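PDB 3QFW: ribulose-1,5-bisphosphate carboxylase/oxygenase large subunit from Rhodopseudomonas palustris, which is a Rubisco-like protein whose own reaction remains uncertain and which probably binds magnesium in a TIM-barrel catalytic domain related to that of Rubisco. Local coordinates for residues I21-V34 with N49-Q61. Residues are numbered along the deposited sequence; the frame is centred on the assembly and turned at random.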
# COMPACT_ATOMS: atom_id res chain seq x y z
N ILE B 21 -16.29 -22.03 9.87
CA ILE B 21 -14.91 -21.66 10.19
C ILE B 21 -13.88 -22.66 9.65
O ILE B 21 -12.86 -22.26 9.09
CB ILE B 21 -14.68 -21.43 11.71
CG1 ILE B 21 -13.20 -21.11 11.98
CG2 ILE B 21 -15.12 -22.64 12.52
CD1 ILE B 21 -12.67 -19.92 11.18
N GLU B 22 -14.14 -23.95 9.82
CA GLU B 22 -13.24 -24.97 9.27
C GLU B 22 -13.08 -24.80 7.76
O GLU B 22 -11.96 -24.78 7.25
CB GLU B 22 -13.73 -26.37 9.61
CG GLU B 22 -13.53 -26.76 11.07
CD GLU B 22 -12.07 -26.81 11.47
OE1 GLU B 22 -11.19 -26.75 10.58
OE2 GLU B 22 -11.78 -26.91 12.68
N GLN B 23 -14.21 -24.67 7.05
CA GLN B 23 -14.21 -24.43 5.60
C GLN B 23 -13.51 -23.12 5.24
O GLN B 23 -12.68 -23.06 4.34
CB GLN B 23 -15.65 -24.42 5.08
CG GLN B 23 -15.80 -23.91 3.64
CD GLN B 23 -17.25 -23.81 3.19
OE1 GLN B 23 -18.08 -23.18 3.86
NE2 GLN B 23 -17.57 -24.42 2.05
N ARG B 24 -13.88 -22.06 5.95
CA ARG B 24 -13.25 -20.76 5.74
C ARG B 24 -11.74 -20.84 5.91
O ARG B 24 -10.99 -20.24 5.14
CB ARG B 24 -13.83 -19.73 6.71
CG ARG B 24 -13.26 -18.34 6.51
CD ARG B 24 -13.62 -17.80 5.12
NE ARG B 24 -13.08 -16.46 4.92
CZ ARG B 24 -11.84 -16.20 4.51
NH1 ARG B 24 -11.00 -17.20 4.26
NH2 ARG B 24 -11.44 -14.95 4.36
N ALA B 25 -11.28 -21.59 6.90
CA ALA B 25 -9.85 -21.69 7.13
C ALA B 25 -9.14 -22.36 5.96
O ALA B 25 -8.07 -21.92 5.55
CB ALA B 25 -9.55 -22.42 8.44
N LEU B 26 -9.74 -23.41 5.41
CA LEU B 26 -9.14 -24.10 4.28
C LEU B 26 -9.08 -23.18 3.07
O LEU B 26 -8.07 -23.11 2.37
CB LEU B 26 -9.95 -25.35 3.92
CG LEU B 26 -9.19 -26.39 3.09
CD1 LEU B 26 -8.13 -27.07 3.94
CD2 LEU B 26 -10.15 -27.43 2.52
N ALA B 27 -10.18 -22.48 2.82
CA ALA B 27 -10.26 -21.55 1.71
C ALA B 27 -9.18 -20.47 1.82
O ALA B 27 -8.59 -20.04 0.81
CB ALA B 27 -11.65 -20.92 1.64
N LEU B 28 -8.93 -20.03 3.05
CA LEU B 28 -7.86 -19.08 3.34
C LEU B 28 -6.50 -19.67 2.98
O LEU B 28 -5.67 -19.01 2.34
CB LEU B 28 -7.89 -18.67 4.81
CG LEU B 28 -6.61 -18.04 5.36
CD1 LEU B 28 -6.26 -16.76 4.61
CD2 LEU B 28 -6.75 -17.77 6.86
N ALA B 29 -6.26 -20.92 3.37
CA ALA B 29 -5.00 -21.58 3.05
C ALA B 29 -4.75 -21.58 1.54
O ALA B 29 -3.64 -21.32 1.09
CB ALA B 29 -4.97 -23.01 3.60
N ILE B 30 -5.81 -21.88 0.78
CA ILE B 30 -5.76 -21.85 -0.68
C ILE B 30 -5.52 -20.45 -1.24
O ILE B 30 -4.62 -20.25 -2.06
CB ILE B 30 -7.08 -22.40 -1.31
CG1 ILE B 30 -7.36 -23.82 -0.82
CG2 ILE B 30 -7.00 -22.38 -2.81
CD1 ILE B 30 -6.31 -24.82 -1.22
N GLU B 31 -6.34 -19.49 -0.81
CA GLU B 31 -6.25 -18.11 -1.29
C GLU B 31 -4.83 -17.53 -1.21
O GLU B 31 -4.41 -16.79 -2.10
CB GLU B 31 -7.20 -17.19 -0.51
CG GLU B 31 -8.68 -17.46 -0.76
CD GLU B 31 -9.25 -16.63 -1.90
OE1 GLU B 31 -8.48 -16.16 -2.76
OE2 GLU B 31 -10.48 -16.44 -1.92
N GLN B 32 -4.11 -17.87 -0.14
CA GLN B 32 -2.77 -17.32 0.08
C GLN B 32 -1.70 -18.31 -0.36
O GLN B 32 -0.55 -18.24 0.08
CB GLN B 32 -2.58 -16.94 1.54
CG GLN B 32 -3.52 -15.83 2.00
CD GLN B 32 -3.52 -14.63 1.06
OE1 GLN B 32 -4.55 -14.02 0.83
NE2 GLN B 32 -2.35 -14.28 0.54
N SER B 33 -2.10 -19.21 -1.25
CA SER B 33 -1.19 -20.21 -1.78
C SER B 33 -1.33 -20.31 -3.29
O SER B 33 -0.88 -19.45 -4.05
CB SER B 33 -1.50 -21.57 -1.15
OG SER B 33 -0.49 -22.49 -1.49
N VAL B 34 -1.98 -21.38 -3.72
CA VAL B 34 -2.11 -21.68 -5.13
C VAL B 34 -3.29 -20.95 -5.74
O VAL B 34 -3.29 -20.68 -6.94
CB VAL B 34 -2.30 -23.18 -5.33
CG1 VAL B 34 -1.05 -23.92 -4.90
CG2 VAL B 34 -3.52 -23.66 -4.56
N ASN B 49 3.45 -29.59 -0.81
CA ASN B 49 4.55 -28.69 -0.49
C ASN B 49 4.24 -27.20 -0.67
O ASN B 49 4.80 -26.35 0.03
CB ASN B 49 5.78 -29.05 -1.32
CG ASN B 49 6.56 -30.21 -0.73
OD1 ASN B 49 6.07 -30.92 0.16
ND2 ASN B 49 7.78 -30.41 -1.22
N ILE B 50 3.35 -26.89 -1.61
CA ILE B 50 3.05 -25.50 -1.95
C ILE B 50 1.70 -25.02 -1.43
O ILE B 50 1.59 -23.90 -0.94
CB ILE B 50 3.12 -25.26 -3.47
CG1 ILE B 50 4.51 -25.63 -4.00
CG2 ILE B 50 2.78 -23.81 -3.80
CD1 ILE B 50 5.63 -25.04 -3.22
N VAL B 51 0.67 -25.85 -1.54
CA VAL B 51 -0.62 -25.53 -0.94
C VAL B 51 -0.43 -25.18 0.55
O VAL B 51 0.37 -25.81 1.24
CB VAL B 51 -1.61 -26.70 -1.06
CG1 VAL B 51 -2.94 -26.34 -0.42
CG2 VAL B 51 -1.82 -27.07 -2.53
N GLY B 52 -1.14 -24.17 1.03
CA GLY B 52 -0.99 -23.77 2.42
C GLY B 52 -1.65 -24.78 3.34
O GLY B 52 -2.68 -25.38 3.00
N ARG B 53 -1.06 -24.98 4.52
CA ARG B 53 -1.64 -25.89 5.50
C ARG B 53 -2.34 -25.11 6.59
O ARG B 53 -1.82 -24.11 7.08
CB ARG B 53 -0.54 -26.75 6.14
CG ARG B 53 0.26 -27.60 5.15
CD ARG B 53 1.17 -28.59 5.88
NE ARG B 53 2.20 -27.92 6.67
CZ ARG B 53 3.21 -28.55 7.27
NH1 ARG B 53 3.33 -29.86 7.15
NH2 ARG B 53 4.10 -27.86 7.98
N VAL B 54 -3.52 -25.57 6.99
CA VAL B 54 -4.14 -25.07 8.20
C VAL B 54 -3.50 -25.78 9.40
O VAL B 54 -3.81 -26.94 9.68
CB VAL B 54 -5.67 -25.30 8.20
CG1 VAL B 54 -6.30 -24.79 9.50
CG2 VAL B 54 -6.32 -24.63 6.98
N GLU B 55 -2.60 -25.08 10.08
CA GLU B 55 -1.89 -25.65 11.22
C GLU B 55 -2.80 -25.74 12.43
O GLU B 55 -2.72 -26.69 13.21
CB GLU B 55 -0.66 -24.82 11.56
CG GLU B 55 0.45 -24.89 10.53
CD GLU B 55 1.37 -26.07 10.75
OE1 GLU B 55 1.07 -27.17 10.23
OE2 GLU B 55 2.40 -25.89 11.45
N ASP B 56 -3.66 -24.74 12.59
CA ASP B 56 -4.49 -24.66 13.78
C ASP B 56 -5.69 -23.74 13.62
O ASP B 56 -5.65 -22.76 12.88
CB ASP B 56 -3.66 -24.18 14.97
CG ASP B 56 -4.39 -24.36 16.29
OD1 ASP B 56 -4.75 -25.51 16.62
OD2 ASP B 56 -4.62 -23.34 16.99
N VAL B 57 -6.76 -24.07 14.34
CA VAL B 57 -7.92 -23.20 14.45
C VAL B 57 -8.34 -23.10 15.92
O VAL B 57 -8.63 -24.11 16.56
CB VAL B 57 -9.10 -23.72 13.62
CG1 VAL B 57 -10.25 -22.73 13.65
CG2 VAL B 57 -8.67 -23.99 12.18
N ALA B 58 -8.36 -21.88 16.44
CA ALA B 58 -8.73 -21.67 17.84
C ALA B 58 -9.82 -20.62 17.97
O ALA B 58 -9.92 -19.70 17.15
CB ALA B 58 -7.51 -21.28 18.66
N GLU B 59 -10.63 -20.75 19.01
CA GLU B 59 -11.65 -19.75 19.29
C GLU B 59 -11.12 -18.68 20.21
O GLU B 59 -10.70 -18.96 21.34
CB GLU B 59 -12.91 -20.38 19.89
CG GLU B 59 -13.95 -19.35 20.33
CD GLU B 59 -15.30 -19.96 20.66
OE1 GLU B 59 -15.65 -21.01 20.07
OE2 GLU B 59 -16.02 -19.38 21.50
N LEU B 60 -11.12 -17.45 19.72
CA LEU B 60 -10.74 -16.31 20.54
C LEU B 60 -11.94 -15.94 21.39
O LEU B 60 -11.82 -15.69 22.59
CB LEU B 60 -10.34 -15.13 19.65
CG LEU B 60 -9.16 -15.41 18.71
CD1 LEU B 60 -8.90 -14.21 17.82
CD2 LEU B 60 -7.93 -15.78 19.52
N GLN B 61 -13.09 -15.90 20.74
CA GLN B 61 -14.37 -15.66 21.39
C GLN B 61 -15.43 -16.10 20.39
O GLN B 61 -15.11 -16.34 19.23
CB GLN B 61 -14.54 -14.17 21.72
CG GLN B 61 -14.43 -13.24 20.53
CD GLN B 61 -14.63 -11.79 20.91
OE1 GLN B 61 -14.32 -11.38 22.03
NE2 GLN B 61 -15.15 -10.99 19.98
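V57 and V54 carry the apolar part of the contact, both pointing toward helix 21-31. The two methyls of V57 divide their work: the I21 and V57 side chains run past each other in opposite directions, meeting CG1 to CG1 at 3.8 Å, while V57 CG2 reaches A25 CB and the carboxylate end of E22. V54 presses CG2 against the helix backbone, 3.5 Å from A25 O; chi1 of 178° sets CG1 anti to the backbone N and thereby CG2 anti to the carbonyl carbon, where it also meets A29 CB at 4.0 Å. In the last turn of the helix, I30 CD1 lies beside V51 CG1 at 3.8 Å; beyond it, V34 CG1 touches both I50 CG2 and V51 CG2.

Backbone proximity is greatest at A29 and G52, whose CA atoms are 4.6 Å apart; A29 CB rests 3.3 Å from G52 O. The polar component centres on S33, whose OG sits 2.6 Å from I50 O and 3.1 Å from G52 N.

Helix and strand axes approach to 7.7 Å at 130°. Since strand 53-59 pairs antiparallel with strand 64-71, where I21 and A25 also pack on Y65 and V67, this is helix-on-sheet packing in the N-terminal alpha/beta domain of the Rubisco fold, apart from the barrel.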